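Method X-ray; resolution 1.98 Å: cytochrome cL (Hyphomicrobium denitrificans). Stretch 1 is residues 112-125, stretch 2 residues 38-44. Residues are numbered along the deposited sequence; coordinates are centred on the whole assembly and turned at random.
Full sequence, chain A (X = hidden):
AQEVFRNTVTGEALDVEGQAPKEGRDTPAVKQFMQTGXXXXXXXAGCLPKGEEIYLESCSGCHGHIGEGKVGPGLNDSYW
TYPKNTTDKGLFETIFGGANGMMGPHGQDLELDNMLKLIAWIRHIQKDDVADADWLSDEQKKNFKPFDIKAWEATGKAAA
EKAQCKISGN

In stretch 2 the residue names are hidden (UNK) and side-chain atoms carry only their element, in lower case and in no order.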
# COMPACT_ATOMS: atom_id res chain seq x y z
N LEU A 112 -7.86 2.67 -8.68
CA LEU A 112 -7.97 2.90 -7.25
C LEU A 112 -7.99 1.59 -6.47
O LEU A 112 -7.37 1.52 -5.40
CB LEU A 112 -9.19 3.76 -6.93
CG LEU A 112 -9.03 5.25 -7.32
CD1 LEU A 112 -7.82 5.90 -6.65
CD2 LEU A 112 -8.87 5.33 -8.78
N ASP A 113 -8.68 0.58 -7.00
CA ASP A 113 -8.82 -0.72 -6.31
C ASP A 113 -7.45 -1.41 -6.27
O ASP A 113 -7.10 -2.02 -5.26
CB ASP A 113 -9.87 -1.61 -7.00
CG ASP A 113 -10.26 -2.83 -6.15
OD1 ASP A 113 -10.67 -2.68 -4.98
OD2 ASP A 113 -10.11 -3.96 -6.67
N ASN A 114 -6.70 -1.27 -7.36
CA ASN A 114 -5.35 -1.82 -7.43
C ASN A 114 -4.39 -1.07 -6.54
O ASN A 114 -3.53 -1.67 -5.92
CB ASN A 114 -4.84 -1.89 -8.87
CG ASN A 114 -5.51 -3.05 -9.67
OD1 ASN A 114 -5.89 -4.04 -9.11
ND2 ASN A 114 -5.66 -2.88 -10.95
N MET A 115 -4.54 0.25 -6.47
CA MET A 115 -3.74 1.04 -5.53
C MET A 115 -3.87 0.48 -4.14
O MET A 115 -2.92 0.47 -3.34
CB MET A 115 -4.23 2.50 -5.53
CG MET A 115 -3.63 3.31 -4.40
SD MET A 115 -1.92 3.75 -4.76
CE MET A 115 -2.22 5.22 -5.74
N LEU A 116 -5.09 0.06 -3.79
CA LEU A 116 -5.33 -0.41 -2.41
C LEU A 116 -4.69 -1.76 -2.12
O LEU A 116 -4.40 -2.08 -0.96
CB LEU A 116 -6.84 -0.42 -2.12
CG LEU A 116 -7.47 0.95 -2.05
CD1 LEU A 116 -8.94 0.77 -1.77
CD2 LEU A 116 -6.79 1.83 -0.97
N LYS A 117 -4.54 -2.58 -3.15
CA LYS A 117 -3.90 -3.89 -3.04
C LYS A 117 -2.38 -3.71 -2.99
O LYS A 117 -1.64 -4.41 -2.32
CB LYS A 117 -4.26 -4.76 -4.25
CG LYS A 117 -5.73 -5.24 -4.30
CD LYS A 117 -5.96 -5.96 -5.65
CE LYS A 117 -7.26 -6.68 -5.71
NZ LYS A 117 -8.32 -5.70 -5.50
N LEU A 118 -1.92 -2.76 -3.76
CA LEU A 118 -0.49 -2.37 -3.68
C LEU A 118 -0.13 -1.98 -2.24
O LEU A 118 0.90 -2.39 -1.71
CB LEU A 118 -0.23 -1.19 -4.61
CG LEU A 118 1.15 -0.51 -4.51
CD1 LEU A 118 2.30 -1.51 -4.64
CD2 LEU A 118 1.22 0.65 -5.55
N ILE A 119 -0.95 -1.14 -1.63
CA ILE A 119 -0.67 -0.66 -0.25
C ILE A 119 -0.70 -1.89 0.72
O ILE A 119 0.15 -2.03 1.60
CB ILE A 119 -1.67 0.42 0.12
CG1 ILE A 119 -1.34 1.73 -0.61
CG2 ILE A 119 -1.75 0.66 1.66
CD1 ILE A 119 -2.45 2.84 -0.56
N ALA A 120 -1.65 -2.80 0.54
CA ALA A 120 -1.71 -4.01 1.39
C ALA A 120 -0.43 -4.79 1.28
O ALA A 120 0.07 -5.34 2.28
CB ALA A 120 -2.89 -4.92 1.01
N TRP A 121 0.14 -4.85 0.08
CA TRP A 121 1.44 -5.56 -0.13
C TRP A 121 2.55 -4.85 0.61
O TRP A 121 3.36 -5.49 1.25
CB TRP A 121 1.86 -5.67 -1.61
CG TRP A 121 3.18 -6.38 -1.82
CD1 TRP A 121 4.34 -5.87 -2.38
CD2 TRP A 121 3.48 -7.73 -1.47
NE1 TRP A 121 5.33 -6.83 -2.40
CE2 TRP A 121 4.82 -7.98 -1.84
CE3 TRP A 121 2.74 -8.76 -0.87
CZ2 TRP A 121 5.45 -9.22 -1.62
CZ3 TRP A 121 3.38 -10.00 -0.65
CH2 TRP A 121 4.71 -10.21 -1.03
N ILE A 122 2.63 -3.51 0.44
CA ILE A 122 3.62 -2.72 1.15
C ILE A 122 3.56 -2.93 2.67
O ILE A 122 4.58 -3.08 3.32
CB ILE A 122 3.56 -1.19 0.78
CG1 ILE A 122 3.90 -1.00 -0.71
CG2 ILE A 122 4.46 -0.35 1.74
CD1 ILE A 122 3.51 0.42 -1.24
N ARG A 123 2.36 -2.96 3.24
CA ARG A 123 2.22 -3.26 4.68
C ARG A 123 2.71 -4.67 4.99
O ARG A 123 3.34 -4.90 6.05
CB ARG A 123 0.78 -3.09 5.18
CG ARG A 123 0.18 -1.65 4.94
CD ARG A 123 1.16 -0.62 5.45
NE ARG A 123 0.50 0.67 5.49
CZ ARG A 123 1.10 1.84 5.67
NH1 ARG A 123 2.40 1.91 5.82
NH2 ARG A 123 0.37 2.94 5.69
N HIS A 124 2.39 -5.61 4.11
CA HIS A 124 2.72 -7.05 4.36
C HIS A 124 4.23 -7.40 4.44
O HIS A 124 4.62 -8.36 5.14
CB HIS A 124 2.07 -7.97 3.31
CG HIS A 124 2.12 -9.43 3.68
ND1 HIS A 124 1.35 -9.98 4.68
CD2 HIS A 124 2.85 -10.44 3.16
CE1 HIS A 124 1.62 -11.28 4.77
NE2 HIS A 124 2.53 -11.58 3.87
N ILE A 125 5.04 -6.66 3.68
CA ILE A 125 6.50 -6.84 3.60
C ILE A 125 7.33 -6.23 4.73
O ILE A 125 8.55 -6.44 4.79
CB ILE A 125 7.08 -6.39 2.17
CG1 ILE A 125 6.82 -4.91 1.85
CG2 ILE A 125 6.57 -7.31 1.03
CD1 ILE A 125 7.23 -4.52 0.39
N UNK A 38 -8.98 4.49 5.49
CA UNK A 38 -8.45 3.19 5.91
C UNK A 38 -8.62 2.16 4.77
O UNK A 38 -9.68 2.09 4.14
c UNK A 38 -8.57 1.30 7.63
c UNK A 38 -9.06 2.71 7.27
c UNK A 38 -8.69 3.69 8.40
N UNK A 39 -7.56 1.41 4.47
CA UNK A 39 -7.51 0.49 3.31
C UNK A 39 -7.91 -0.87 3.83
O UNK A 39 -7.12 -1.49 4.56
c UNK A 39 -6.08 0.40 2.79
o UNK A 39 -6.86 -1.34 1.29
c UNK A 39 -5.91 -0.60 1.65
o UNK A 39 -4.78 -0.63 1.06
N UNK A 40 -9.13 -1.34 3.47
CA UNK A 40 -9.66 -2.62 4.01
C UNK A 40 -9.05 -3.89 3.44
O UNK A 40 -9.37 -5.02 3.90
c UNK A 40 -11.13 -2.55 3.68
c UNK A 40 -11.21 -1.61 2.50
c UNK A 40 -10.08 -0.68 2.57
N UNK A 41 -8.14 -3.75 2.47
CA UNK A 41 -7.41 -4.92 1.99
C UNK A 41 -6.19 -5.26 2.82
O UNK A 41 -5.52 -6.28 2.58
c UNK A 41 -8.06 -4.70 -0.50
o UNK A 41 -11.05 -4.70 -3.45
c UNK A 41 -10.07 -4.71 -2.47
c UNK A 41 -10.26 -5.41 -1.29
c UNK A 41 -6.96 -4.72 0.54
c UNK A 41 -7.89 -4.00 -1.66
c UNK A 41 -9.27 -5.41 -0.31
c UNK A 41 -8.89 -3.99 -2.66
N UNK A 42 -5.83 -4.40 3.75
CA UNK A 42 -4.61 -4.61 4.55
C UNK A 42 -4.73 -5.93 5.30
O UNK A 42 -5.77 -6.22 5.93
c UNK A 42 -3.78 -2.19 4.61
c UNK A 42 -3.30 -3.62 6.56
c UNK A 42 -4.32 -3.36 5.46
N UNK A 43 -3.69 -6.75 5.17
CA UNK A 43 -3.63 -8.07 5.81
C UNK A 43 -4.74 -9.07 5.39
O UNK A 43 -5.00 -10.04 6.11
c UNK A 43 -3.46 -7.93 7.35
o UNK A 43 -0.78 -9.61 7.59
c UNK A 43 -0.97 -8.45 7.17
o UNK A 43 -0.28 -7.96 6.24
c UNK A 43 -2.05 -7.58 7.82
N UNK A 44 -5.40 -8.80 4.27
CA UNK A 44 -6.28 -9.81 3.64
C UNK A 44 -5.38 -10.61 2.71
O UNK A 44 -4.98 -10.11 1.64
c UNK A 44 -8.28 -8.21 3.67
c UNK A 44 -8.36 -10.26 2.22
c UNK A 44 -7.47 -9.17 2.84
O HOH W 1 -1.17 -6.06 4.31

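Position 38 carries three side-chain carbons, CB bonded to the other two. CA-to-CB points away from the helix, and the side chain is out of contact with it. A beta-branched, all-carbon side chain of this size is Val38.

Position 39 has two carbons, the second bearing two oxygens: a carboxylate one methylene from the backbone, hence Asp39. CA-to-CB points toward the helix, and chi1 is 176° (t). OD1 lies 2.5 Å from Leu116 O and 3.3 Å from Ile119 CG2. So short an approach of two oxygens suggests that the acid holds a proton, though the coordinates do not settle it.

At position 40, three carbons close a ring onto the backbone nitrogen, which identifies Pro40. Its CA-to-CB bond points away from the helix, and Pro40 CD comes no nearer than 4.7 Å, to Leu116 CD1.

Position 41 shows one carbon, then a six-carbon ring bearing a single oxygen at its far end; this is Tyr41. Its OH donates a hydrogen bond to Asp113 OD1 (2.6 Å), with that acceptor near the ring plane at the edge. Lower on the ring, CD2 packs 3.8 Å from Leu116 CB, while CE2 is 3.4 Å from Lys117 NZ. Closer to the backbone, CB is 4.1 Å from Ala120 CB. Within its own stretch, Tyr41 N donates to Asp39 OD2 at 3.0 Å, tying the carboxylate to the type I turn that spans 39 to 42.

Position 42 again has three carbons forked at CB, so it is Val42. Its CG2 meets Arg123 CG at 4.0 Å, and its CA lies 3.9 Å from Ala120 CB.

Position 43 has three carbons, the third carrying two oxygens: Glu43. CA-to-CB points sideways, but the chain end comes nearer, and OE2 accepts from His124 ND1 at 3.0 Å with an N-H...acceptor angle of 162°. Water 1 accepts from Glu43 N (2.8 Å) and donates to Glu43 OE2 (2.9 Å) and Ala120 O (2.5 Å).

Position 44 repeats the three-carbon fork and is Val44; Val44 CB is 6.5 Å from Ala120 CB.

The contact buries 505 Å², both sides summed. Ala120 allows close backbone approach, its CA being 4.3 Å from that of Val42. Hydrogen bonds from Tyr41 to Asp113 and from His124 to Glu43 fasten the turns at well-separated points along the helix, with apolar packing between. Lys117 NZ forms a salt bridge with Asp113 OD2 (2.8 Å), while Asp113 OD1 accepts from Tyr41 OH.

Stretch 2 (38-44) VDPYVEV
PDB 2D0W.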